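Local coordinates for extracellular solute-binding protein, family 3 (Methylophaga aminisulfidivorans MP, PDB 5SV6), which is of uncertain function but, as a periplasmic binding protein-like MxaJ, is probably linked to the methanol dehydrogenase system, at residues A[160-168]-A[239-249]. Residues are numbered along the deposited sequence; the frame is centred on the assembly and turned at random.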
loop_
_atom_site.group_PDB
_atom_site.type_symbol
_atom_site.label_atom_id
_atom_site.label_comp_id
_atom_site.label_asym_id
_atom_site.label_seq_id
_atom_site.Cartn_x
_atom_site.Cartn_y
_atom_site.Cartn_z
ATOM N N SER A 160 8.266 -5.925 4.342
ATOM C CA SER A 160 7.803 -5.845 2.961
ATOM C C SER A 160 8.815 -6.565 2.046
ATOM O O SER A 160 9.917 -6.894 2.485
ATOM C CB SER A 160 7.630 -4.373 2.552
ATOM O OG SER A 160 8.876 -3.703 2.514
ATOM N N PRO A 161 8.448 -6.809 0.771
ATOM C CA PRO A 161 9.428 -7.417 -0.142
ATOM C C PRO A 161 10.704 -6.579 -0.267
ATOM O O PRO A 161 11.750 -7.124 -0.615
ATOM C CB PRO A 161 8.691 -7.454 -1.484
ATOM C CG PRO A 161 7.237 -7.423 -1.128
ATOM C CD PRO A 161 7.146 -6.589 0.115
ATOM N N SER A 162 10.608 -5.279 0.007
ATOM C CA SER A 162 11.776 -4.400 0.037
ATOM C C SER A 162 12.832 -4.920 0.992
ATOM O O SER A 162 14.029 -4.887 0.687
ATOM C CB SER A 162 11.375 -2.985 0.461
ATOM O OG SER A 162 10.236 -2.565 -0.257
ATOM N N GLU A 163 12.390 -5.388 2.159
ATOM C CA GLU A 163 13.323 -5.913 3.150
ATOM C C GLU A 163 14.006 -7.175 2.634
ATOM O O GLU A 163 15.216 -7.311 2.722
ATOM C CB GLU A 163 12.623 -6.205 4.490
ATOM C CG GLU A 163 13.620 -6.622 5.558
ATOM C CD GLU A 163 12.992 -7.014 6.890
ATOM O OE1 GLU A 163 11.820 -6.668 7.151
ATOM O OE2 GLU A 163 13.696 -7.677 7.675
ATOM N N VAL A 164 13.216 -8.096 2.094
ATOM C CA VAL A 164 13.757 -9.325 1.520
ATOM C C VAL A 164 14.847 -9.006 0.494
ATOM O O VAL A 164 15.912 -9.598 0.516
ATOM C CB VAL A 164 12.638 -10.189 0.878
ATOM C CG1 VAL A 164 13.201 -11.521 0.384
ATOM C CG2 VAL A 164 11.506 -10.429 1.886
HETATM N N MSE A 165 14.600 -8.024 -0.366
HETATM C CA MSE A 165 15.556 -7.688 -1.419
HETATM C C MSE A 165 16.774 -6.913 -0.920
HETATM O O MSE A 165 17.861 -7.019 -1.488
HETATM C CB MSE A 165 14.865 -6.929 -2.554
HETATM C CG MSE A 165 13.789 -7.730 -3.269
HETATM SE SE MSE A 165 14.431 -9.529 -3.756
HETATM C CE MSE A 165 16.008 -9.028 -4.810
ATOM N N LEU A 166 16.603 -6.139 0.147
ATOM C CA LEU A 166 17.736 -5.421 0.726
ATOM C C LEU A 166 18.726 -6.418 1.331
ATOM O O LEU A 166 19.947 -6.251 1.234
ATOM C CB LEU A 166 17.256 -4.418 1.780
ATOM C CG LEU A 166 17.916 -3.037 1.748
ATOM C CD1 LEU A 166 17.917 -2.443 0.343
ATOM C CD2 LEU A 166 17.254 -2.074 2.745
ATOM N N ARG A 167 18.191 -7.459 1.957
ATOM C CA ARG A 167 19.038 -8.536 2.461
ATOM C C ARG A 167 19.725 -9.233 1.292
ATOM O O ARG A 167 20.930 -9.491 1.328
ATOM C CB ARG A 167 18.211 -9.545 3.244
ATOM C CG ARG A 167 17.525 -8.974 4.471
ATOM C CD ARG A 167 16.816 -10.082 5.218
ATOM N NE ARG A 167 16.193 -9.625 6.452
ATOM C CZ ARG A 167 16.771 -9.709 7.644
ATOM N NH1 ARG A 167 17.988 -10.228 7.747
ATOM N NH2 ARG A 167 16.133 -9.284 8.728
ATOM N N GLU A 168 18.952 -9.515 0.246
ATOM C CA GLU A 168 19.484 -10.165 -0.946
ATOM C C GLU A 168 20.715 -9.452 -1.504
ATOM O O GLU A 168 21.692 -10.105 -1.863
ATOM C CB GLU A 168 18.410 -10.294 -2.036
ATOM C CG GLU A 168 18.949 -10.786 -3.385
ATOM C CD GLU A 168 19.417 -12.238 -3.347
ATOM O OE1 GLU A 168 19.055 -12.955 -2.391
ATOM O OE2 GLU A 168 20.136 -12.664 -4.281
ATOM N N ALA A 239 11.067 -10.570 -8.458
ATOM C CA ALA A 239 12.505 -10.317 -8.392
ATOM C C ALA A 239 13.268 -11.591 -8.048
ATOM O O ALA A 239 12.944 -12.268 -7.064
ATOM C CB ALA A 239 12.821 -9.221 -7.378
ATOM N N PRO A 240 14.286 -11.919 -8.863
ATOM C CA PRO A 240 15.114 -13.115 -8.655
ATOM C C PRO A 240 16.017 -12.976 -7.442
ATOM O O PRO A 240 16.413 -11.867 -7.101
ATOM C CB PRO A 240 15.963 -13.187 -9.934
ATOM C CG PRO A 240 15.972 -11.803 -10.459
ATOM C CD PRO A 240 14.624 -11.231 -10.119
ATOM N N THR A 241 16.319 -14.096 -6.793
ATOM C CA THR A 241 17.297 -14.122 -5.710
ATOM C C THR A 241 18.296 -15.249 -5.971
ATOM O O THR A 241 17.981 -16.214 -6.664
ATOM C CB THR A 241 16.628 -14.301 -4.328
ATOM O OG1 THR A 241 16.011 -15.593 -4.240
ATOM C CG2 THR A 241 15.577 -13.219 -4.096
ATOM N N ARG A 242 19.502 -15.126 -5.432
ATOM C CA ARG A 242 20.545 -16.097 -5.738
ATOM C C ARG A 242 20.255 -17.470 -5.145
ATOM O O ARG A 242 20.384 -18.483 -5.828
ATOM C CB ARG A 242 21.910 -15.603 -5.254
ATOM C CG ARG A 242 22.328 -14.274 -5.853
ATOM C CD ARG A 242 23.778 -13.939 -5.530
ATOM N NE ARG A 242 24.076 -12.525 -5.761
ATOM C CZ ARG A 242 24.167 -11.956 -6.961
ATOM N NH1 ARG A 242 24.445 -10.662 -7.063
ATOM N NH2 ARG A 242 23.977 -12.677 -8.061
ATOM N N ASP A 243 19.875 -17.495 -3.872
ATOM C CA ASP A 243 19.716 -18.751 -3.141
ATOM C C ASP A 243 18.252 -19.072 -2.857
ATOM O O ASP A 243 17.832 -20.221 -2.990
ATOM C CB ASP A 243 20.516 -18.724 -1.829
ATOM C CG ASP A 243 22.022 -18.663 -2.056
ATOM O OD1 ASP A 243 22.496 -19.173 -3.095
ATOM O OD2 ASP A 243 22.737 -18.108 -1.187
ATOM N N GLY A 244 17.480 -18.057 -2.469
ATOM C CA GLY A 244 16.066 -18.235 -2.172
ATOM C C GLY A 244 15.207 -18.494 -3.403
ATOM O O GLY A 244 15.650 -19.138 -4.357
ATOM N N GLU A 245 13.966 -18.010 -3.374
ATOM C CA GLU A 245 13.076 -18.091 -4.534
ATOM C C GLU A 245 12.735 -16.675 -4.987
ATOM O O GLU A 245 13.157 -15.713 -4.359
ATOM C CB GLU A 245 11.802 -18.867 -4.194
ATOM C CG GLU A 245 12.046 -20.144 -3.388
ATOM C CD GLU A 245 12.969 -21.128 -4.094
ATOM O OE1 GLU A 245 13.978 -21.541 -3.483
ATOM O OE2 GLU A 245 12.679 -21.500 -5.253
ATOM N N GLY A 246 11.985 -16.542 -6.076
ATOM C CA GLY A 246 11.645 -15.226 -6.588
ATOM C C GLY A 246 10.737 -14.468 -5.631
ATOM O O GLY A 246 9.839 -15.055 -5.037
ATOM N N VAL A 247 10.977 -13.168 -5.483
ATOM C CA VAL A 247 10.231 -12.329 -4.541
ATOM C C VAL A 247 9.240 -11.425 -5.285
ATOM O O VAL A 247 9.643 -10.530 -6.025
ATOM C CB VAL A 247 11.204 -11.481 -3.676
ATOM C CG1 VAL A 247 10.453 -10.662 -2.625
ATOM C CG2 VAL A 247 12.239 -12.387 -3.001
ATOM N N ARG A 248 7.947 -11.687 -5.100
ATOM C CA ARG A 248 6.891 -10.925 -5.764
ATOM C C ARG A 248 6.907 -9.456 -5.346
ATOM O O ARG A 248 7.000 -9.149 -4.160
ATOM C CB ARG A 248 5.520 -11.547 -5.457
ATOM C CG ARG A 248 4.337 -10.788 -6.046
ATOM C CD ARG A 248 3.039 -11.595 -5.925
ATOM N NE ARG A 248 3.000 -12.665 -6.914
ATOM C CZ ARG A 248 2.642 -12.483 -8.183
ATOM N NH1 ARG A 248 2.286 -11.272 -8.617
ATOM N NH2 ARG A 248 2.638 -13.510 -9.021
ATOM N N GLN A 249 6.829 -8.553 -6.319
ATOM C CA GLN A 249 6.830 -7.111 -6.039
ATOM C C GLN A 249 5.540 -6.443 -6.499
ATOM O O GLN A 249 5.325 -5.260 -6.231
ATOM C CB GLN A 249 7.991 -6.432 -6.764
ATOM C CG GLN A 249 9.299 -7.181 -6.684
ATOM C CD GLN A 249 10.043 -6.911 -5.405
ATOM O OE1 GLN A 249 10.301 -5.761 -5.062
ATOM N NE2 GLN A 249 10.407 -7.978 -4.690
HETATM O O HOH W 1 19.361 -15.691 -2.171
#
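Val247 O, in the strand that packs against Pro161 and Val164 of helix 161-168, accepts two N-H groups from opposite faces of its carbonyl plane: Ala239 N at 2.8 Å and the amide NE2 of Gln249 at 3.0 Å. The first bond belongs to the hydrogen-bonded pair closing a β-hairpin, in which strand 238-239 pairs antiparallel with 247-257, part of the mixed sheet of this periplasmic binding protein-like fold; the helix packs across the hairpin. The second fixes the Gln249 amide, whose OE1 is held by Trp143, so that NE2 lies 3.7 Å from Pro161 CB and equally near Met165 CG. Val247 meets the helix through both methyls: CG1 against Pro161 CB, while CG2 touches Val164 CG1, at 3.6 Å, and the selenium of the selenomethionine Met165. Farther along, Glu168 reaches the hairpin loop with CG anti to its backbone N and a bend at chi2 (68°). Its OE2 takes Arg242 N at 2.8 Å, a fairly straight bond (159°) arriving from above the carboxylate plane, while OE1 accepts from a water and lies 3.4 Å from Thr241 CB. Were Glu168 replaced by an alanine, Arg242 N and that water would probably lose their acceptor and a gap open beside Thr241. Bends at chi2 and chi3 turn Met165 along the hairpin, bringing CE to 3.7 Å from Pro240 O and SE to 4.0 Å from Ala239 CB.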